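Local coordinates for protein nucleoside hydrolase, putative (Trypanosoma brucei, PDB 3FZ0) that belongs to the inosine-uridine preferring nucleoside hydrolase family and carries a bound calcium ion, at residues G167-A179 with R311-G323. The protein carries 2 engineered substitutions. Residues are numbered along the deposited sequence; the frame is centred on the assembly and turned at random.
Sequences GTSESKGNSNMAA and RETRGATCIDWYG
The two ends of the loop G167-A179 lie against R311-G323, the backbones coming nearest where A179 lies 4.4 Å from A316 (CA to CA) and G167 faces T317 of strand 317-319. N176 spans one end of the contact. Its ND2 donates to R314 O at 3.1 Å, the acceptor lying close to the amide plane and the donor in the plane of the R314 carbonyl. The amide is fixed from its other end as well: OD1 accepts from the backbone N of both A178 and A179, which approach from opposite faces, an Asx motif whose bond from A178 N closes an Asx turn. A chi1 of 60° tucks CG between the two backbone arms of N176, and from there one side chain both closes its own turn and reaches across to the type II turn T313-A316. The A179 methyl presses on the peptide of this turn, with CB 3.3 Å from G315 C, while A178 CB meets A316 CB at 4.1 Å. Strand 317-319 is the last strand at one edge of the chain's mixed sheet, pairing with strand 296-306, and the loop, which follows strand 162-165 of the same sheet, lies over its T317 and I319 side chains. T317 OG1 accepts from T168 N at 3.1 Å (N-H...O 157°). A water links T168 and T317 a second time and brings in A178: it accepts from T317 N, donates to A178 O and is hydrogen-bonded to T168 OG1. Another water bridges M177 N and E312 O. Farther along, I319 CD1 reaches T168 O (3.8 Å) and S169 CA, and S169 O sits at the edge of the W321 ring, 3.3 Å from CZ2; I319 CG2 lies above one face of that indole, toward its rim. The hydroxyl of S169 turns instead to N207, and a second subunit packs here, its I319 against M177.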
ATOM      1  N   GLY B 167     -18.894   1.490  -6.428  1.00 62.22           N
ATOM      2  CA  GLY B 167     -18.216   2.607  -5.821  1.00 62.23           C
ATOM      3  C   GLY B 167     -19.040   3.627  -5.070  1.00 63.31           C
ATOM      4  O   GLY B 167     -20.228   3.417  -4.767  1.00 63.83           O
ATOM      5  N   THR B 168     -18.382   4.725  -4.710  1.00 63.63           N
ATOM      6  CA  THR B 168     -19.015   5.806  -3.966  1.00 64.01           C
ATOM      7  C   THR B 168     -18.722   7.140  -4.681  1.00 64.31           C
ATOM      8  O   THR B 168     -17.823   7.214  -5.559  1.00 64.65           O
ATOM      9  CB  THR B 168     -18.450   5.891  -2.541  1.00 64.42           C
ATOM     10  OG1 THR B 168     -17.144   6.488  -2.606  1.00 64.85           O
ATOM     11  CG2 THR B 168     -18.361   4.506  -1.902  1.00 63.36           C
ATOM     12  N   SER B 169     -19.473   8.177  -4.329  1.00 63.43           N
ATOM     13  CA  SER B 169     -19.143   9.508  -4.773  1.00 63.63           C
ATOM     14  C   SER B 169     -18.628  10.372  -3.629  1.00 63.75           C
ATOM     15  O   SER B 169     -18.200  11.488  -3.842  1.00 63.67           O
ATOM     16  CB  SER B 169     -20.326  10.178  -5.464  1.00 63.18           C
ATOM     17  OG  SER B 169     -21.444  10.190  -4.626  1.00 63.38           O
ATOM     18  N   GLU B 170     -18.653   9.846  -2.415  1.00 64.14           N
ATOM     19  CA  GLU B 170     -18.380  10.641  -1.209  1.00 64.97           C
ATOM     20  C   GLU B 170     -17.604   9.802  -0.204  1.00 64.43           C
ATOM     21  O   GLU B 170     -17.477  10.173   0.948  1.00 63.97           O
ATOM     22  CB  GLU B 170     -19.702  11.111  -0.555  1.00 64.69           C
ATOM     23  CG  GLU B 170     -20.528  12.135  -1.349  1.00 66.26           C
ATOM     24  CD  GLU B 170     -21.831  12.519  -0.654  1.00 67.08           C
ATOM     25  OE1 GLU B 170     -21.868  12.524   0.595  1.00 70.96           O
ATOM     26  OE2 GLU B 170     -22.836  12.800  -1.345  1.00 69.51           O
ATOM     27  N   SER B 171     -17.118   8.660  -0.667  1.00 64.49           N
ATOM     28  CA  SER B 171     -16.540   7.606   0.164  1.00 64.77           C
ATOM     29  C   SER B 171     -17.258   7.296   1.495  1.00 64.04           C
ATOM     30  O   SER B 171     -16.609   7.037   2.505  1.00 63.66           O
ATOM     31  CB  SER B 171     -15.019   7.808   0.328  1.00 64.86           C
ATOM     32  OG  SER B 171     -14.767   8.955   1.113  1.00 67.88           O
ATOM     33  N   LYS B 172     -18.595   7.320   1.471  1.00 63.70           N
ATOM     34  CA  LYS B 172     -19.377   6.622   2.467  1.00 63.71           C
ATOM     35  C   LYS B 172     -19.401   5.141   2.128  1.00 63.04           C
ATOM     36  O   LYS B 172     -20.363   4.678   1.534  1.00 63.11           O
ATOM     37  CB  LYS B 172     -20.815   7.150   2.525  1.00 63.94           C
ATOM     38  CG  LYS B 172     -20.915   8.592   2.970  1.00 64.83           C
ATOM     39  CD  LYS B 172     -22.325   8.989   3.332  1.00 65.17           C
ATOM     40  CE  LYS B 172     -22.512  10.491   3.153  1.00 66.59           C
ATOM     41  NZ  LYS B 172     -22.109  11.247   4.368  1.00 69.05           N
ATOM     42  N   GLY B 173     -18.347   4.417   2.519  1.00 62.51           N
ATOM     43  CA  GLY B 173     -18.207   2.999   2.202  1.00 61.93           C
ATOM     44  C   GLY B 173     -19.160   2.159   3.022  1.00 61.74           C
ATOM     45  O   GLY B 173     -19.409   2.484   4.174  1.00 61.51           O
ATOM     46  N   ASN B 174     -19.710   1.101   2.423  1.00 61.24           N
ATOM     47  CA  ASN B 174     -20.633   0.234   3.157  1.00 61.17           C
ATOM     48  C   ASN B 174     -19.992  -1.145   3.366  1.00 60.97           C
ATOM     49  O   ASN B 174     -20.566  -2.024   3.992  1.00 60.63           O
ATOM     50  CB  ASN B 174     -22.010   0.162   2.442  1.00 61.13           C
ATOM     51  CG  ASN B 174     -21.905  -0.352   0.990  1.00 62.01           C
ATOM     52  OD1 ASN B 174     -20.951  -1.042   0.649  1.00 63.61           O
ATOM     53  ND2 ASN B 174     -22.869   0.012   0.134  1.00 60.76           N
ATOM     54  N   SER B 175     -18.792  -1.321   2.824  1.00 60.62           N
ATOM     55  CA  SER B 175     -18.021  -2.543   3.017  1.00 60.69           C
ATOM     56  C   SER B 175     -16.836  -2.362   3.987  1.00 59.84           C
ATOM     57  O   SER B 175     -16.747  -3.045   5.003  1.00 59.21           O
ATOM     58  CB  SER B 175     -17.575  -3.113   1.673  1.00 60.82           C
ATOM     59  OG  SER B 175     -16.860  -4.324   1.854  1.00 62.91           O
ATOM     60  N   ASN B 176     -15.929  -1.445   3.673  1.00 59.59           N
ATOM     61  CA  ASN B 176     -15.059  -0.870   4.724  1.00 59.51           C
ATOM     62  C   ASN B 176     -15.402   0.617   4.861  1.00 59.17           C
ATOM     63  O   ASN B 176     -16.405   1.067   4.290  1.00 59.31           O
ATOM     64  CB  ASN B 176     -13.567  -1.115   4.482  1.00 58.98           C
ATOM     65  CG  ASN B 176     -13.075  -0.505   3.163  1.00 61.07           C
ATOM     66  OD1 ASN B 176     -13.563   0.567   2.723  1.00 62.57           O
ATOM     67  ND2 ASN B 176     -12.129  -1.197   2.508  1.00 59.87           N
ATOM     68  N   MET B 177     -14.631   1.373   5.636  1.00 58.63           N
ATOM     69  CA  MET B 177     -14.964   2.793   5.873  1.00 58.97           C
ATOM     70  C   MET B 177     -15.079   3.628   4.576  1.00 59.38           C
ATOM     71  O   MET B 177     -15.802   4.624   4.551  1.00 59.47           O
ATOM     72  CB  MET B 177     -13.988   3.458   6.854  1.00 58.05           C
ATOM     73  CG  MET B 177     -14.061   2.897   8.267  1.00 58.82           C
ATOM     74  SD  MET B 177     -12.629   3.313   9.305  1.00 60.18           S
ATOM     75  CE  MET B 177     -13.099   4.911   9.842  1.00 62.17           C
ATOM     76  N   ALA B 178     -14.381   3.223   3.510  1.00 59.46           N
ATOM     77  CA  ALA B 178     -14.293   4.057   2.325  1.00 59.97           C
ATOM     78  C   ALA B 178     -14.939   3.452   1.082  1.00 61.14           C
ATOM     79  O   ALA B 178     -15.341   4.194   0.162  1.00 61.33           O
ATOM     80  CB  ALA B 178     -12.882   4.367   2.042  1.00 59.70           C
ATOM     81  N   ALA B 179     -15.034   2.113   1.052  1.00 61.59           N
ATOM     82  CA  ALA B 179     -15.351   1.398  -0.199  1.00 61.93           C
ATOM     83  C   ALA B 179     -16.713   0.737  -0.166  1.00 62.07           C
ATOM     84  O   ALA B 179     -17.089   0.132   0.851  1.00 62.27           O
ATOM     85  CB  ALA B 179     -14.251   0.343  -0.545  1.00 61.20           C
ATOM     86  N   ARG B 311      -4.642   0.288   3.176  1.00 60.58           N
ATOM     87  CA  ARG B 311      -5.016  -0.622   4.247  1.00 60.68           C
ATOM     88  C   ARG B 311      -6.497  -0.457   4.574  1.00 60.82           C
ATOM     89  O   ARG B 311      -7.236  -1.419   4.534  1.00 61.18           O
ATOM     90  CB  ARG B 311      -4.125  -0.392   5.484  1.00 60.36           C
ATOM     91  CG  ARG B 311      -4.421  -1.348   6.631  1.00 60.08           C
ATOM     92  CD  ARG B 311      -3.551  -1.064   7.819  1.00 60.05           C
ATOM     93  NE  ARG B 311      -2.219  -1.652   7.658  1.00 59.71           N
ATOM     94  CZ  ARG B 311      -1.292  -1.718   8.618  1.00 59.95           C
ATOM     95  NH1 ARG B 311      -1.523  -1.237   9.841  1.00 60.31           N
ATOM     96  NH2 ARG B 311      -0.117  -2.274   8.356  1.00 56.54           N
ATOM     97  N   GLU B 312      -6.929   0.761   4.904  1.00 61.16           N
ATOM     98  CA  GLU B 312      -8.351   1.076   5.145  0.60 61.35           C
ATOM     99  C   GLU B 312      -9.097   1.497   3.867  1.00 60.92           C
ATOM    100  O   GLU B 312     -10.323   1.575   3.856  1.00 61.97           O
ATOM    101  CB  GLU B 312      -8.466   2.183   6.204  0.60 61.26           C
ATOM    102  CG  GLU B 312      -8.285   1.710   7.650  0.60 62.84           C
ATOM    103  CD  GLU B 312      -6.839   1.711   8.133  0.60 66.64           C
ATOM    104  OE1 GLU B 312      -6.013   2.478   7.584  0.60 68.85           O
ATOM    105  OE2 GLU B 312      -6.526   0.948   9.081  0.60 67.27           O
ATOM    106  N   THR B 313      -8.359   1.808   2.796  1.00 60.53           N
ATOM    107  CA  THR B 313      -8.983   2.338   1.581  1.00 60.64           C
ATOM    108  C   THR B 313      -8.961   1.418   0.335  1.00 60.94           C
ATOM    109  O   THR B 313      -9.343   1.849  -0.778  1.00 61.01           O
ATOM    110  CB  THR B 313      -8.375   3.685   1.171  1.00 61.00           C
ATOM    111  OG1 THR B 313      -6.955   3.553   1.125  1.00 60.34           O
ATOM    112  CG2 THR B 313      -8.739   4.770   2.152  1.00 60.80           C
ATOM    113  N   ARG B 314      -8.545   0.160   0.495  1.00 60.75           N
ATOM    114  CA  ARG B 314      -8.590  -0.763  -0.648  1.00 60.96           C
ATOM    115  C   ARG B 314     -10.036  -0.804  -1.131  1.00 60.24           C
ATOM    116  O   ARG B 314     -10.925  -0.940  -0.323  1.00 59.59           O
ATOM    117  CB  ARG B 314      -8.047  -2.155  -0.277  1.00 60.89           C
ATOM    118  CG  ARG B 314      -8.568  -3.286  -1.152  1.00 62.13           C
ATOM    119  CD  ARG B 314      -7.753  -4.561  -1.077  1.00 61.39           C
ATOM    120  NE  ARG B 314      -6.994  -4.609  -2.286  1.00 63.89           N
ATOM    121  CZ  ARG B 314      -7.155  -5.428  -3.325  1.00 62.08           C
ATOM    122  NH1 ARG B 314      -8.043  -6.414  -3.359  1.00 59.35           N
ATOM    123  NH2 ARG B 314      -6.344  -5.245  -4.346  1.00 62.81           N
ATOM    124  N   GLY B 315     -10.245  -0.626  -2.438  1.00 60.27           N
ATOM    125  CA  GLY B 315     -11.591  -0.602  -3.032  1.00 59.74           C
ATOM    126  C   GLY B 315     -12.204   0.791  -3.131  1.00 59.86           C
ATOM    127  O   GLY B 315     -13.231   0.958  -3.758  1.00 59.89           O
ATOM    128  N   ALA B 316     -11.585   1.796  -2.508  1.00 59.40           N
ATOM    129  CA  ALA B 316     -12.111   3.168  -2.555  1.00 59.16           C
ATOM    130  C   ALA B 316     -12.183   3.663  -3.979  1.00 59.38           C
ATOM    131  O   ALA B 316     -11.336   3.307  -4.818  1.00 59.29           O
ATOM    132  CB  ALA B 316     -11.271   4.156  -1.678  1.00 58.21           C
ATOM    133  N   THR B 317     -13.210   4.481  -4.226  1.00 59.54           N
ATOM    134  CA  THR B 317     -13.377   5.228  -5.440  1.00 59.47           C
ATOM    135  C   THR B 317     -12.637   6.562  -5.311  1.00 59.86           C
ATOM    136  O   THR B 317     -12.972   7.381  -4.460  1.00 59.35           O
ATOM    137  CB  THR B 317     -14.857   5.455  -5.664  1.00 59.24           C
ATOM    138  OG1 THR B 317     -15.493   4.188  -5.554  1.00 60.29           O
ATOM    139  CG2 THR B 317     -15.140   6.058  -7.035  1.00 58.16           C
ATOM    140  N   CYS B 318     -11.633   6.757  -6.165  1.00 59.77           N
ATOM    141  CA  CYS B 318     -10.909   8.014  -6.281  1.00 60.51           C
ATOM    142  C   CYS B 318     -11.388   8.849  -7.460  1.00 60.29           C
ATOM    143  O   CYS B 318     -11.367   8.399  -8.591  1.00 60.91           O
ATOM    144  CB  CYS B 318      -9.424   7.709  -6.447  1.00 60.96           C
ATOM    145  SG  CYS B 318      -8.916   6.526  -5.202  1.00 64.54           S
ATOM    146  N   ILE B 319     -11.775  10.088  -7.181  1.00 59.84           N
ATOM    147  CA  ILE B 319     -12.399  10.974  -8.145  1.00 58.33           C
ATOM    148  C   ILE B 319     -11.627  12.302  -8.224  1.00 58.75           C
ATOM    149  O   ILE B 319     -11.340  12.911  -7.208  1.00 58.32           O
ATOM    150  CB  ILE B 319     -13.855  11.242  -7.718  1.00 58.45           C
ATOM    151  CG1 ILE B 319     -14.573   9.930  -7.359  1.00 56.20           C
ATOM    152  CG2 ILE B 319     -14.615  12.062  -8.795  1.00 58.76           C
ATOM    153  CD1 ILE B 319     -16.077  10.069  -7.296  1.00 53.28           C
ATOM    154  N   ASP B 320     -11.264  12.731  -9.436  1.00 59.01           N
ATOM    155  CA  ASP B 320     -10.523  13.977  -9.655  1.00 58.83           C
ATOM    156  C   ASP B 320     -11.532  15.123  -9.693  1.00 58.90           C
ATOM    157  O   ASP B 320     -11.980  15.530 -10.754  1.00 59.85           O
ATOM    158  CB  ASP B 320      -9.781  13.855 -10.998  1.00 59.55           C
ATOM    159  CG  ASP B 320      -8.622  14.835 -11.150  1.00 61.98           C
ATOM    160  OD1 ASP B 320      -8.505  15.790 -10.357  1.00 65.00           O
ATOM    161  OD2 ASP B 320      -7.804  14.642 -12.079  1.00 62.44           O
ATOM    162  N   TRP B 321     -11.926  15.624  -8.534  1.00 58.59           N
ATOM    163  CA  TRP B 321     -12.933  16.678  -8.455  1.00 58.18           C
ATOM    164  C   TRP B 321     -12.535  18.061  -9.057  1.00 58.61           C
ATOM    165  O   TRP B 321     -13.428  18.806  -9.497  1.00 58.84           O
ATOM    166  CB  TRP B 321     -13.416  16.832  -6.992  1.00 58.05           C
ATOM    167  CG  TRP B 321     -14.228  15.650  -6.492  1.00 58.46           C
ATOM    168  CD1 TRP B 321     -13.776  14.589  -5.739  1.00 57.41           C
ATOM    169  CD2 TRP B 321     -15.615  15.405  -6.733  1.00 58.22           C
ATOM    170  NE1 TRP B 321     -14.806  13.716  -5.486  1.00 58.58           N
ATOM    171  CE2 TRP B 321     -15.945  14.183  -6.088  1.00 58.52           C
ATOM    172  CE3 TRP B 321     -16.624  16.102  -7.427  1.00 59.95           C
ATOM    173  CZ2 TRP B 321     -17.238  13.627  -6.132  1.00 59.08           C
ATOM    174  CZ3 TRP B 321     -17.948  15.554  -7.454  1.00 58.47           C
ATOM    175  CH2 TRP B 321     -18.231  14.331  -6.810  1.00 58.39           C
ATOM    176  N   TYR B 322     -11.235  18.404  -9.072  1.00 58.15           N
ATOM    177  CA  TYR B 322     -10.790  19.764  -9.421  1.00 58.58           C
ATOM    178  C   TYR B 322      -9.837  19.794 -10.620  1.00 59.37           C
ATOM    179  O   TYR B 322      -9.391  20.857 -11.056  1.00 58.33           O
ATOM    180  CB  TYR B 322     -10.083  20.422  -8.210  1.00 58.66           C
ATOM    181  CG  TYR B 322     -10.904  20.445  -6.938  1.00 58.52           C
ATOM    182  CD1 TYR B 322     -10.550  19.663  -5.811  1.00 56.26           C
ATOM    183  CD2 TYR B 322     -12.059  21.238  -6.862  1.00 58.09           C
ATOM    184  CE1 TYR B 322     -11.330  19.696  -4.637  1.00 55.25           C
ATOM    185  CE2 TYR B 322     -12.831  21.280  -5.698  1.00 57.78           C
ATOM    186  CZ  TYR B 322     -12.469  20.528  -4.593  1.00 56.82           C
ATOM    187  OH  TYR B 322     -13.299  20.619  -3.494  1.00 57.95           O
ATOM    188  N   GLY B 323      -9.535  18.606 -11.147  1.00 60.74           N
ATOM    189  CA  GLY B 323      -8.639  18.446 -12.269  1.00 61.64           C
ATOM    190  C   GLY B 323      -9.134  19.170 -13.489  1.00 62.25           C
ATOM    191  O   GLY B 323     -10.307  19.158 -13.775  1.00 61.48           O
TER
HETATM  192  O   HOH W   1     -14.598   5.695  -2.252  1.00 43.79           O
HETATM  193  O   HOH W   2     -11.813   0.912   5.977  1.00 42.43           O